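Side-chain contacts in putative cell adhesion protein (Parabacteroides distasonis, PDB 3LIU), which is a putative fimbrilin of the FimA/Mfa1 family and probably serves as a building block of pili used in cell adhesion: residues K196-K201 with C331-P336; G370-I373 with P377-S380; V172-S177 with S212-T217. All blocks are in the same frame, centred on the assembly; numbering follows the deposited sequence.

Interaction 1: K196-K201 with C331-P336; sequences KSFVLK and CYYAIP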
ATOM      1  N   LYS A 196      25.750  -6.823  23.020  1.00 18.47           N
ATOM      2  CA  LYS A 196      25.444  -8.083  23.674  1.00 18.96           C
ATOM      3  C   LYS A 196      24.064  -8.637  23.367  1.00 18.34           C
ATOM      4  O   LYS A 196      23.929  -9.836  23.220  1.00 19.47           O
ATOM      5  CB  LYS A 196      25.618  -7.946  25.180  1.00 20.41           C
ATOM      6  CG  LYS A 196      27.074  -7.854  25.604  1.00 26.58           C
ATOM      7  CD  LYS A 196      27.846  -9.204  25.450  1.00 31.98           C
ATOM      8  CE  LYS A 196      29.350  -8.953  25.249  1.00 35.71           C
ATOM      9  NZ  LYS A 196      30.230 -10.117  25.559  1.00 33.70           N
ATOM     10  N   SER A 197      23.043  -7.794  23.289  1.00 16.35           N
ATOM     11  CA  SER A 197      21.690  -8.271  22.998  1.00 14.92           C
ATOM     12  C   SER A 197      20.770  -7.121  22.622  1.00 16.26           C
ATOM     13  O   SER A 197      21.048  -5.950  22.916  1.00 16.45           O
ATOM     14  CB  SER A 197      21.072  -9.020  24.176  1.00 18.18           C
ATOM     15  OG  SER A 197      20.915  -8.182  25.308  1.00 15.61           O
ATOM     16  N   PHE A 198      19.683  -7.455  21.944  1.00 16.40           N
ATOM     17  CA  PHE A 198      18.605  -6.496  21.700  1.00 15.89           C
ATOM     18  C   PHE A 198      17.314  -7.259  21.820  1.00 17.62           C
ATOM     19  O   PHE A 198      17.163  -8.282  21.156  1.00 19.69           O
ATOM     20  CB  PHE A 198      18.720  -5.919  20.319  1.00 17.10           C
ATOM     21  CG  PHE A 198      17.569  -5.021  19.922  1.00 17.69           C
ATOM     22  CD1 PHE A 198      17.456  -3.741  20.439  1.00 16.55           C
ATOM     23  CD2 PHE A 198      16.628  -5.447  19.020  1.00 18.57           C
ATOM     24  CE1 PHE A 198      16.407  -2.937  20.090  1.00 21.63           C
ATOM     25  CE2 PHE A 198      15.595  -4.647  18.655  1.00 13.37           C
ATOM     26  CZ  PHE A 198      15.476  -3.384  19.182  1.00 19.21           C
ATOM     27  N   VAL A 199      16.417  -6.776  22.676  1.00 17.32           N
ATOM     28  CA  VAL A 199      15.093  -7.359  22.868  1.00 16.29           C
ATOM     29  C   VAL A 199      14.079  -6.389  22.269  1.00 16.46           C
ATOM     30  O   VAL A 199      13.943  -5.242  22.745  1.00 14.57           O
ATOM     31  CB  VAL A 199      14.783  -7.595  24.365  1.00 17.10           C
ATOM     32  CG1 VAL A 199      13.425  -8.255  24.518  1.00  9.60           C
ATOM     33  CG2 VAL A 199      15.897  -8.438  25.038  1.00 12.63           C
ATOM     34  N   LEU A 200      13.383  -6.852  21.229  1.00 14.45           N
ATOM     35  CA  LEU A 200      12.365  -6.079  20.561  1.00 15.11           C
ATOM     36  C   LEU A 200      11.097  -5.909  21.416  1.00 13.61           C
ATOM     37  O   LEU A 200      10.569  -6.885  21.894  1.00 11.52           O
ATOM     38  CB  LEU A 200      12.021  -6.743  19.218  1.00 17.03           C
ATOM     39  CG  LEU A 200      10.990  -5.994  18.382  1.00 13.86           C
ATOM     40  CD1 LEU A 200      11.618  -4.666  17.840  1.00  6.12           C
ATOM     41  CD2 LEU A 200      10.493  -6.910  17.258  1.00 18.71           C
ATOM     42  N   LYS A 201      10.616  -4.674  21.573  1.00 13.13           N
ATOM     43  CA  LYS A 201       9.370  -4.391  22.331  1.00 15.44           C
ATOM     44  C   LYS A 201       8.213  -3.920  21.458  1.00 16.56           C
ATOM     45  O   LYS A 201       7.064  -4.266  21.729  1.00 16.56           O
ATOM     46  CB  LYS A 201       9.616  -3.335  23.398  1.00 14.22           C
ATOM     47  CG  LYS A 201      10.398  -3.848  24.634  1.00 17.93           C
ATOM     48  CD  LYS A 201      10.416  -2.758  25.739  1.00 29.40           C
ATOM     49  CE  LYS A 201      10.837  -3.280  27.129  1.00 35.76           C
ATOM     50  NZ  LYS A 201      11.779  -2.313  27.868  1.00 37.88           N
ATOM     51  N   CYS A 331      14.958   2.032  23.604  1.00 15.22           N
ATOM     52  CA  CYS A 331      15.712   2.645  22.529  1.00 16.40           C
ATOM     53  C   CYS A 331      14.959   2.559  21.216  1.00 15.85           C
ATOM     54  O   CYS A 331      14.463   1.483  20.887  1.00 14.09           O
ATOM     55  CB  CYS A 331      16.972   1.825  22.227  1.00 15.08           C
ATOM     56  SG  CYS A 331      18.175   1.943  23.322  1.00 26.44           S
ATOM     57  N   TYR A 332      15.002   3.633  20.420  1.00 15.26           N
ATOM     58  CA  TYR A 332      14.408   3.655  19.089  1.00 14.75           C
ATOM     59  C   TYR A 332      15.437   3.676  17.959  1.00 12.49           C
ATOM     60  O   TYR A 332      16.513   4.316  18.040  1.00 12.74           O
ATOM     61  CB  TYR A 332      13.506   4.879  18.896  1.00 14.53           C
ATOM     62  CG  TYR A 332      12.308   4.938  19.761  1.00 18.35           C
ATOM     63  CD1 TYR A 332      11.119   4.351  19.367  1.00 13.79           C
ATOM     64  CD2 TYR A 332      12.343   5.605  20.995  1.00 14.14           C
ATOM     65  CE1 TYR A 332      10.005   4.419  20.166  1.00 13.79           C
ATOM     66  CE2 TYR A 332      11.225   5.646  21.817  1.00 18.66           C
ATOM     67  CZ  TYR A 332      10.050   5.057  21.393  1.00 17.88           C
ATOM     68  OH  TYR A 332       8.916   5.073  22.203  1.00 13.08           O
ATOM     69  N   TYR A 333      15.047   3.013  16.877  1.00 11.67           N
ATOM     70  CA  TYR A 333      15.803   2.939  15.634  1.00 11.70           C
ATOM     71  C   TYR A 333      14.810   3.103  14.464  1.00 14.07           C
ATOM     72  O   TYR A 333      13.850   2.296  14.314  1.00 13.35           O
ATOM     73  CB  TYR A 333      16.506   1.595  15.524  1.00  9.74           C
ATOM     74  CG  TYR A 333      17.405   1.250  16.693  1.00 12.23           C
ATOM     75  CD1 TYR A 333      16.888   0.655  17.826  1.00 13.22           C
ATOM     76  CD2 TYR A 333      18.781   1.521  16.655  1.00 18.12           C
ATOM     77  CE1 TYR A 333      17.702   0.308  18.912  1.00 14.55           C
ATOM     78  CE2 TYR A 333      19.603   1.206  17.724  1.00 13.12           C
ATOM     79  CZ  TYR A 333      19.045   0.567  18.855  1.00 13.45           C
ATOM     80  OH  TYR A 333      19.827   0.230  19.923  1.00 13.95           O
ATOM     81  N   ALA A 334      15.004   4.164  13.679  1.00 11.28           N
ATOM     82  CA  ALA A 334      14.119   4.500  12.569  1.00 12.01           C
ATOM     83  C   ALA A 334      14.779   4.286  11.215  1.00 12.41           C
ATOM     84  O   ALA A 334      15.944   4.648  11.048  1.00 13.11           O
ATOM     85  CB  ALA A 334      13.664   5.966  12.705  1.00 12.67           C
ATOM     86  N   ILE A 335      13.997   3.800  10.257  1.00 11.88           N
ATOM     87  CA  ILE A 335      14.422   3.419   8.909  1.00 16.83           C
ATOM     88  C   ILE A 335      13.501   4.017   7.868  1.00 14.37           C
ATOM     89  O   ILE A 335      12.308   3.726   7.872  1.00 15.66           O
ATOM     90  CB  ILE A 335      14.283   1.855   8.777  1.00 21.57           C
ATOM     91  CG1 ILE A 335      15.319   1.181   9.662  1.00 30.91           C
ATOM     92  CG2 ILE A 335      14.389   1.340   7.373  1.00 21.21           C
ATOM     93  CD1 ILE A 335      16.620   1.892   9.694  1.00 25.99           C
ATOM     94  N   PRO A 336      14.041   4.799   6.927  1.00 11.63           N
ATOM     95  CA  PRO A 336      13.208   5.186   5.800  1.00 15.33           C
ATOM     96  C   PRO A 336      13.030   4.034   4.823  1.00 14.76           C
ATOM     97  O   PRO A 336      14.001   3.593   4.209  1.00 16.64           O
ATOM     98  CB  PRO A 336      13.968   6.358   5.172  1.00 15.71           C
ATOM     99  CG  PRO A 336      15.326   6.353   5.806  1.00 16.24           C
ATOM    100  CD  PRO A 336      15.434   5.238   6.773  1.00 13.65           C
TER
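Y333 OH donates a hydrogen bond to G368 O, while CE1 of the Y333 ring rests against F198. The pair bridges two strands of one mixed beta sheet. Strands 193-213 and 326-336 are not paired with each other through their backbones; both pair antiparallel with strand 308-319, which lies between them. The two aromatic side chains meet on one face of the sheet, across this middle strand. The touch is narrow. The ring planes stand at 86° to each other with centroids 5.7 Å apart, an oblique arrangement in which the side chains slide past each other in opposite directions. F198 holds CG anti to its backbone N (chi1 174°), which puts the CE1 corner of its ring against Y333. I366 of strand 358-366 packs on both rings, and Y315 of the middle strand packs on Y333. Dispersion and this shared apolar cover hold the pair, and the G368 bond fixes the phenol end. The closest approach across the contact is F198 CE1 to Y333 CE1, at 3.7 Å.

Interaction 2: G370-I373 with P377-S380; sequences GSEI and PMIS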
ATOM      1  N   GLY A 370      20.198   3.041  20.696  1.00 19.41           N
ATOM      2  CA  GLY A 370      19.301   3.860  19.941  1.00 16.23           C
ATOM      3  C   GLY A 370      19.029   5.154  20.659  1.00 16.72           C
ATOM      4  O   GLY A 370      19.693   5.498  21.631  1.00 18.82           O
ATOM      5  N   SER A 371      18.030   5.868  20.169  1.00 19.03           N
ATOM      6  CA  SER A 371      17.625   7.151  20.724  1.00 18.22           C
ATOM      7  C   SER A 371      16.531   6.924  21.716  1.00 18.02           C
ATOM      8  O   SER A 371      15.679   6.056  21.517  1.00 16.13           O
ATOM      9  CB  SER A 371      17.102   8.083  19.625  1.00 16.94           C
ATOM     10  OG  SER A 371      16.589   9.296  20.172  1.00 16.68           O
ATOM     11  N   GLU A 372      16.491   7.771  22.738  1.00 19.15           N
ATOM     12  CA  GLU A 372      15.402   7.718  23.702  1.00 20.90           C
ATOM     13  C   GLU A 372      14.121   8.279  23.072  1.00 19.21           C
ATOM     14  O   GLU A 372      13.053   8.051  23.605  1.00 18.71           O
ATOM     15  CB  GLU A 372      15.780   8.383  25.054  1.00 21.70           C
ATOM     16  CG  GLU A 372      16.928   7.629  25.728  1.00 28.92           C
ATOM     17  CD  GLU A 372      17.312   8.111  27.154  1.00 42.29           C
ATOM     18  OE1 GLU A 372      17.078   9.301  27.460  1.00 39.17           O
ATOM     19  OE2 GLU A 372      17.875   7.287  27.953  1.00 40.59           O
ATOM     20  N   ILE A 373      14.224   8.935  21.910  1.00 16.17           N
ATOM     21  CA  ILE A 373      13.066   9.548  21.275  1.00 15.54           C
ATOM     22  C   ILE A 373      12.949   9.052  19.805  1.00 16.36           C
ATOM     23  O   ILE A 373      13.959   8.652  19.177  1.00 16.91           O
ATOM     24  CB  ILE A 373      13.070  11.088  21.458  1.00 16.34           C
ATOM     25  CG1 ILE A 373      14.235  11.751  20.691  1.00 19.78           C
ATOM     26  CG2 ILE A 373      13.191  11.478  23.018  1.00 12.05           C
ATOM     27  CD1 ILE A 373      14.243  13.283  20.793  1.00 16.51           C
ATOM     28  N   PRO A 377      17.780  11.209  16.080  1.00 21.46           N
ATOM     29  CA  PRO A 377      18.794  10.285  16.596  1.00 19.72           C
ATOM     30  C   PRO A 377      19.539  10.942  17.758  1.00 22.27           C
ATOM     31  O   PRO A 377      19.432  12.144  17.942  1.00 21.23           O
ATOM     32  CB  PRO A 377      19.741  10.121  15.399  1.00 19.25           C
ATOM     33  CG  PRO A 377      19.699  11.484  14.757  1.00 19.19           C
ATOM     34  CD  PRO A 377      18.237  11.866  14.845  1.00 20.74           C
HETATM   35  N   MSE A 378      20.279  10.138  18.520  1.00 22.59           N
HETATM   36  CA  MSE A 378      21.207  10.610  19.537  1.00 22.45           C
HETATM   37  C   MSE A 378      22.584  10.100  19.143  1.00 23.25           C
HETATM   38  O   MSE A 378      22.829   8.898  19.211  1.00 20.55           O
HETATM   39  CB  MSE A 378      20.815  10.090  20.920  1.00 23.66           C
HETATM   40  CG  MSE A 378      19.756  10.946  21.575  1.00 22.86           C
HETATM   41 SE   MSE A 378      19.177  10.420  23.353  0.75 23.50          SE
HETATM   42  CE  MSE A 378      17.554  11.519  23.111  1.00 13.89           C
ATOM     43  N   ILE A 379      23.420  11.029  18.667  1.00 22.73           N
ATOM     44  CA  ILE A 379      24.816  10.827  18.278  1.00 24.07           C
ATOM     45  C   ILE A 379      24.984  10.019  17.003  1.00 23.25           C
ATOM     46  O   ILE A 379      25.645  10.475  16.107  1.00 26.03           O
ATOM     47  CB  ILE A 379      25.687  10.219  19.419  1.00 26.14           C
ATOM     48  CG1 ILE A 379      25.492  11.005  20.719  1.00 28.33           C
ATOM     49  CG2 ILE A 379      27.159  10.248  19.023  1.00 21.15           C
ATOM     50  CD1 ILE A 379      25.599  10.154  21.973  1.00 25.25           C
ATOM     51  N   SER A 380      24.377   8.838  16.910  1.00 22.53           N
ATOM     52  CA  SER A 380      24.437   7.993  15.698  1.00 20.48           C
ATOM     53  C   SER A 380      23.191   7.143  15.643  1.00 19.58           C
ATOM     54  O   SER A 380      22.656   6.744  16.700  1.00 19.20           O
ATOM     55  CB  SER A 380      25.618   7.024  15.742  1.00 22.83           C
ATOM     56  OG  SER A 380      26.725   7.561  16.434  1.00 30.14           O
TER
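S371 and M378 face each other where the connection between strands 358-366 and 383-391 folds back on itself. Those strands are antiparallel partners, and this irregular loop joins them. The backbones come near, with S371 CA 5.1 Å from M378 CA, but no hydrogen bond crosses between 370-373 and 377-380. Packing around one long side chain does the work.

G370 comes first and is tied down through its carbonyl, since K328 NZ bonds to G370 O. S371 follows. Its CB lies against the backbone of the returning arm, 4.1 Å from P377 CA. Its OG sits anti to the backbone N (chi1 175°), which carries the hydroxyl out to meet the M378 side chain. There S371 OG is 3.8 Å from M378 CE and touches CG as well. The same S371 OG lies 2.9 Å from I373 O. It also has a hydrogen bond with D376 O, in the turn between the two arms.

At E372 the contact is mostly with the main chain. M378 is a selenomethionine, and its SE lies 3.8 Å from E372 N. The terminal methyl also touches E372 CB. I373 finishes the walk, with CG1 placed 4.1 Å from M378 CE; the two side chains cross at about a right angle. M378 can reach all three residues because its chain is extended beyond CG (chi2 -179°). P377 turns its ring the other way, onto S255 and Y256. Just beyond M378, I379 has a positive phi of 71°, and a weak bond of 2.8 Å from S380 N to M378 O closes a gamma turn.

Interaction 3: V172-S177 with S212-T217; sequences VRDVAS and SSVAST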
ATOM      1  N   VAL A 172      -4.393  -5.244  -9.566  1.00 14.58           N
ATOM      2  CA  VAL A 172      -3.222  -4.944  -8.778  1.00 12.38           C
ATOM      3  C   VAL A 172      -3.609  -4.215  -7.513  1.00 13.26           C
ATOM      4  O   VAL A 172      -4.341  -3.238  -7.564  1.00 13.55           O
ATOM      5  CB  VAL A 172      -2.198  -4.110  -9.564  1.00 14.43           C
ATOM      6  CG1 VAL A 172      -0.952  -3.821  -8.672  1.00 12.37           C
ATOM      7  CG2 VAL A 172      -1.811  -4.838 -10.825  1.00  6.54           C
ATOM      8  N   ARG A 173      -3.103  -4.685  -6.379  1.00 13.54           N
ATOM      9  CA  ARG A 173      -3.446  -4.073  -5.089  1.00 15.27           C
ATOM     10  C   ARG A 173      -3.063  -2.600  -5.063  1.00 11.97           C
ATOM     11  O   ARG A 173      -2.109  -2.194  -5.696  1.00 11.16           O
ATOM     12  CB  ARG A 173      -2.764  -4.781  -3.930  1.00 13.84           C
ATOM     13  CG  ARG A 173      -3.202  -6.215  -3.693  1.00 14.38           C
ATOM     14  CD  ARG A 173      -2.443  -6.804  -2.493  1.00 16.35           C
ATOM     15  NE  ARG A 173      -2.668  -8.244  -2.295  1.00 15.62           N
ATOM     16  CZ  ARG A 173      -2.089  -9.231  -2.995  1.00 18.89           C
ATOM     17  NH1 ARG A 173      -1.269  -8.971  -3.976  1.00  9.81           N
ATOM     18  NH2 ARG A 173      -2.346 -10.508  -2.715  1.00 16.58           N
ATOM     19  N   ASP A 174      -3.821  -1.821  -4.300  1.00 11.85           N
ATOM     20  CA  ASP A 174      -3.582  -0.410  -4.136  1.00 12.53           C
ATOM     21  C   ASP A 174      -2.726  -0.146  -2.863  1.00 13.79           C
ATOM     22  O   ASP A 174      -2.396   0.992  -2.582  1.00 14.84           O
ATOM     23  CB  ASP A 174      -4.925   0.347  -4.050  1.00 15.31           C
ATOM     24  CG  ASP A 174      -5.616   0.554  -5.422  1.00 17.81           C
ATOM     25  OD1 ASP A 174      -5.156   0.057  -6.471  1.00 13.10           O
ATOM     26  OD2 ASP A 174      -6.656   1.265  -5.444  1.00 12.49           O
ATOM     27  N   VAL A 175      -2.374  -1.186  -2.091  1.00 11.23           N
ATOM     28  CA  VAL A 175      -1.571  -1.027  -0.899  1.00 10.03           C
ATOM     29  C   VAL A 175      -0.210  -1.751  -1.097  1.00 11.86           C
ATOM     30  O   VAL A 175      -0.070  -2.588  -1.994  1.00 10.77           O
ATOM     31  CB  VAL A 175      -2.264  -1.575   0.395  1.00  9.60           C
ATOM     32  CG1 VAL A 175      -3.458  -0.710   0.816  1.00  8.04           C
ATOM     33  CG2 VAL A 175      -2.687  -3.020   0.205  1.00 10.23           C
ATOM     34  N   ALA A 176       0.749  -1.422  -0.232  1.00 10.92           N
ATOM     35  CA  ALA A 176       2.040  -2.129  -0.067  1.00 10.07           C
ATOM     36  C   ALA A 176       2.030  -2.771   1.302  1.00 13.71           C
ATOM     37  O   ALA A 176       1.269  -2.338   2.189  1.00 11.95           O
ATOM     38  CB  ALA A 176       3.265  -1.143  -0.182  1.00 10.41           C
ATOM     39  N   SER A 177       2.889  -3.791   1.484  1.00 10.91           N
ATOM     40  CA  SER A 177       2.996  -4.498   2.747  1.00 12.01           C
ATOM     41  C   SER A 177       4.367  -4.239   3.312  1.00 13.76           C
ATOM     42  O   SER A 177       5.349  -4.378   2.579  1.00 11.67           O
ATOM     43  CB  SER A 177       2.844  -5.992   2.517  1.00 10.83           C
ATOM     44  OG  SER A 177       3.253  -6.720   3.675  1.00 12.27           O
ATOM     45  N   SER A 212      -4.886   7.729  -1.288  1.00 11.66           N
ATOM     46  CA  SER A 212      -4.387   7.232  -2.594  1.00 11.00           C
ATOM     47  C   SER A 212      -5.463   7.408  -3.660  1.00  9.43           C
ATOM     48  O   SER A 212      -6.662   7.443  -3.362  1.00 10.45           O
ATOM     49  CB  SER A 212      -4.002   5.736  -2.511  1.00 12.66           C
ATOM     50  OG  SER A 212      -3.652   5.163  -3.791  1.00 12.55           O
ATOM     51  N   SER A 213      -5.056   7.510  -4.912  1.00 10.49           N
ATOM     52  CA  SER A 213      -6.004   7.322  -6.031  1.00 10.62           C
ATOM     53  C   SER A 213      -6.422   5.825  -6.068  1.00 11.51           C
ATOM     54  O   SER A 213      -5.670   4.961  -5.639  1.00 10.26           O
ATOM     55  CB  SER A 213      -5.345   7.726  -7.365  1.00 10.49           C
ATOM     56  OG  SER A 213      -5.130   9.116  -7.385  1.00  8.27           O
ATOM     57  N   VAL A 214      -7.600   5.532  -6.597  1.00 11.30           N
ATOM     58  CA  VAL A 214      -8.100   4.171  -6.623  1.00  8.64           C
ATOM     59  C   VAL A 214      -7.457   3.336  -7.754  1.00 10.68           C
ATOM     60  O   VAL A 214      -7.325   2.131  -7.621  1.00 13.13           O
ATOM     61  CB  VAL A 214      -9.639   4.124  -6.693  1.00 12.30           C
ATOM     62  CG1 VAL A 214     -10.181   4.555  -8.063  1.00 11.64           C
ATOM     63  CG2 VAL A 214     -10.142   2.736  -6.293  1.00  7.45           C
ATOM     64  N   ALA A 215      -7.095   3.971  -8.863  1.00  9.31           N
ATOM     65  CA  ALA A 215      -6.580   3.235 -10.018  1.00 11.03           C
ATOM     66  C   ALA A 215      -5.674   4.120 -10.839  1.00 11.69           C
ATOM     67  O   ALA A 215      -5.721   5.354 -10.688  1.00  8.71           O
ATOM     68  CB  ALA A 215      -7.720   2.687 -10.839  1.00  6.12           C
ATOM     69  N   SER A 216      -4.842   3.468 -11.670  1.00 11.01           N
ATOM     70  CA  SER A 216      -3.979   4.094 -12.644  1.00 13.53           C
ATOM     71  C   SER A 216      -4.359   3.683 -14.071  1.00 12.86           C
ATOM     72  O   SER A 216      -4.930   2.607 -14.302  1.00 12.45           O
ATOM     73  CB  SER A 216      -2.515   3.713 -12.394  1.00 13.71           C
ATOM     74  OG  SER A 216      -2.340   2.325 -12.541  1.00 10.74           O
ATOM     75  N   THR A 217      -3.992   4.523 -15.033  1.00 12.60           N
ATOM     76  CA  THR A 217      -4.263   4.251 -16.438  1.00 12.53           C
ATOM     77  C   THR A 217      -3.568   2.993 -16.930  1.00 14.37           C
ATOM     78  O   THR A 217      -4.175   2.121 -17.600  1.00 12.75           O
ATOM     79  CB  THR A 217      -3.797   5.420 -17.326  1.00 16.50           C
ATOM     80  OG1 THR A 217      -4.593   6.562 -17.022  1.00 15.89           O
ATOM     81  CG2 THR A 217      -3.985   5.074 -18.753  1.00 14.75           C
TER
HETATM   82  O   HOH W   1      -1.484   3.565  -2.918  1.00  7.96           O
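D174 OD2 lies only 2.4 Å from V214 O, a very short approach between two oxygens whose exact spacing is doubtful. D174 OD1 is also near, 3.2 Å from V214 O, but this is a meeting of two acceptors and no bond. The V214 side chain adds a lighter touch, with CG2 3.9 Å from D174 OD2.

The site joins a break in strand 172-185 to the end of strand 193-213 and the loop just after it. It is buried near the middle of the elongated chain. D174 keeps CG anti to its carbonyl carbon (chi1 -78°), and the carboxylate thereby projects across to the other segment. A water bridges the backbone side of the contact. It donates to D174 O at 2.8 Å and to S212 OG at 2.8 Å. S212 OG in turn donates to S213 O at 2.7 Å, with the donor tilted 18° from the carbonyl plane.

Farther out, R356 NH2 forms a salt bridge with D174 OD1. R356 also bonds to V172 O and R173 O, which holds its guanidinium against this bend. S128 OG lies beside both D174 OD1 and V214 O and is bonded to each. I114 packs on D174, S212 and V214. With an alanine here, R356 would probably lose its charge mate, and V214 O would face a gap in place of the carboxylate.

The arginine should favour an ionised D174, whereas the short oxygen pair suggests an acid proton. The two signs pull apart, so the true protonation, or the exact 2.4 Å spacing, remains doubtful.

Interactions 1 and 2 are neighbours, with centres 11 Å apart. They touch directly: Y332 N lies 2.7 Å from S371 O, a probable hydrogen bond that fastens the 370-373 loop to strand 326-336. Y333 OH also packs 2.9 Å from G370 N, so the ring that meets F198 sits right beside the loop. Interaction 3 is separate. Its centre is about 31 Å from that of interaction 1 and 35 Å from that of interaction 2. It shares strand 193-213 with interaction 1, interaction 1 near its start and interaction 3 at its end. No ligand is involved. Interaction 1 is an aromatic pair, interaction 2 one selenomethionine packed within a loop, interaction 3 buried and polar.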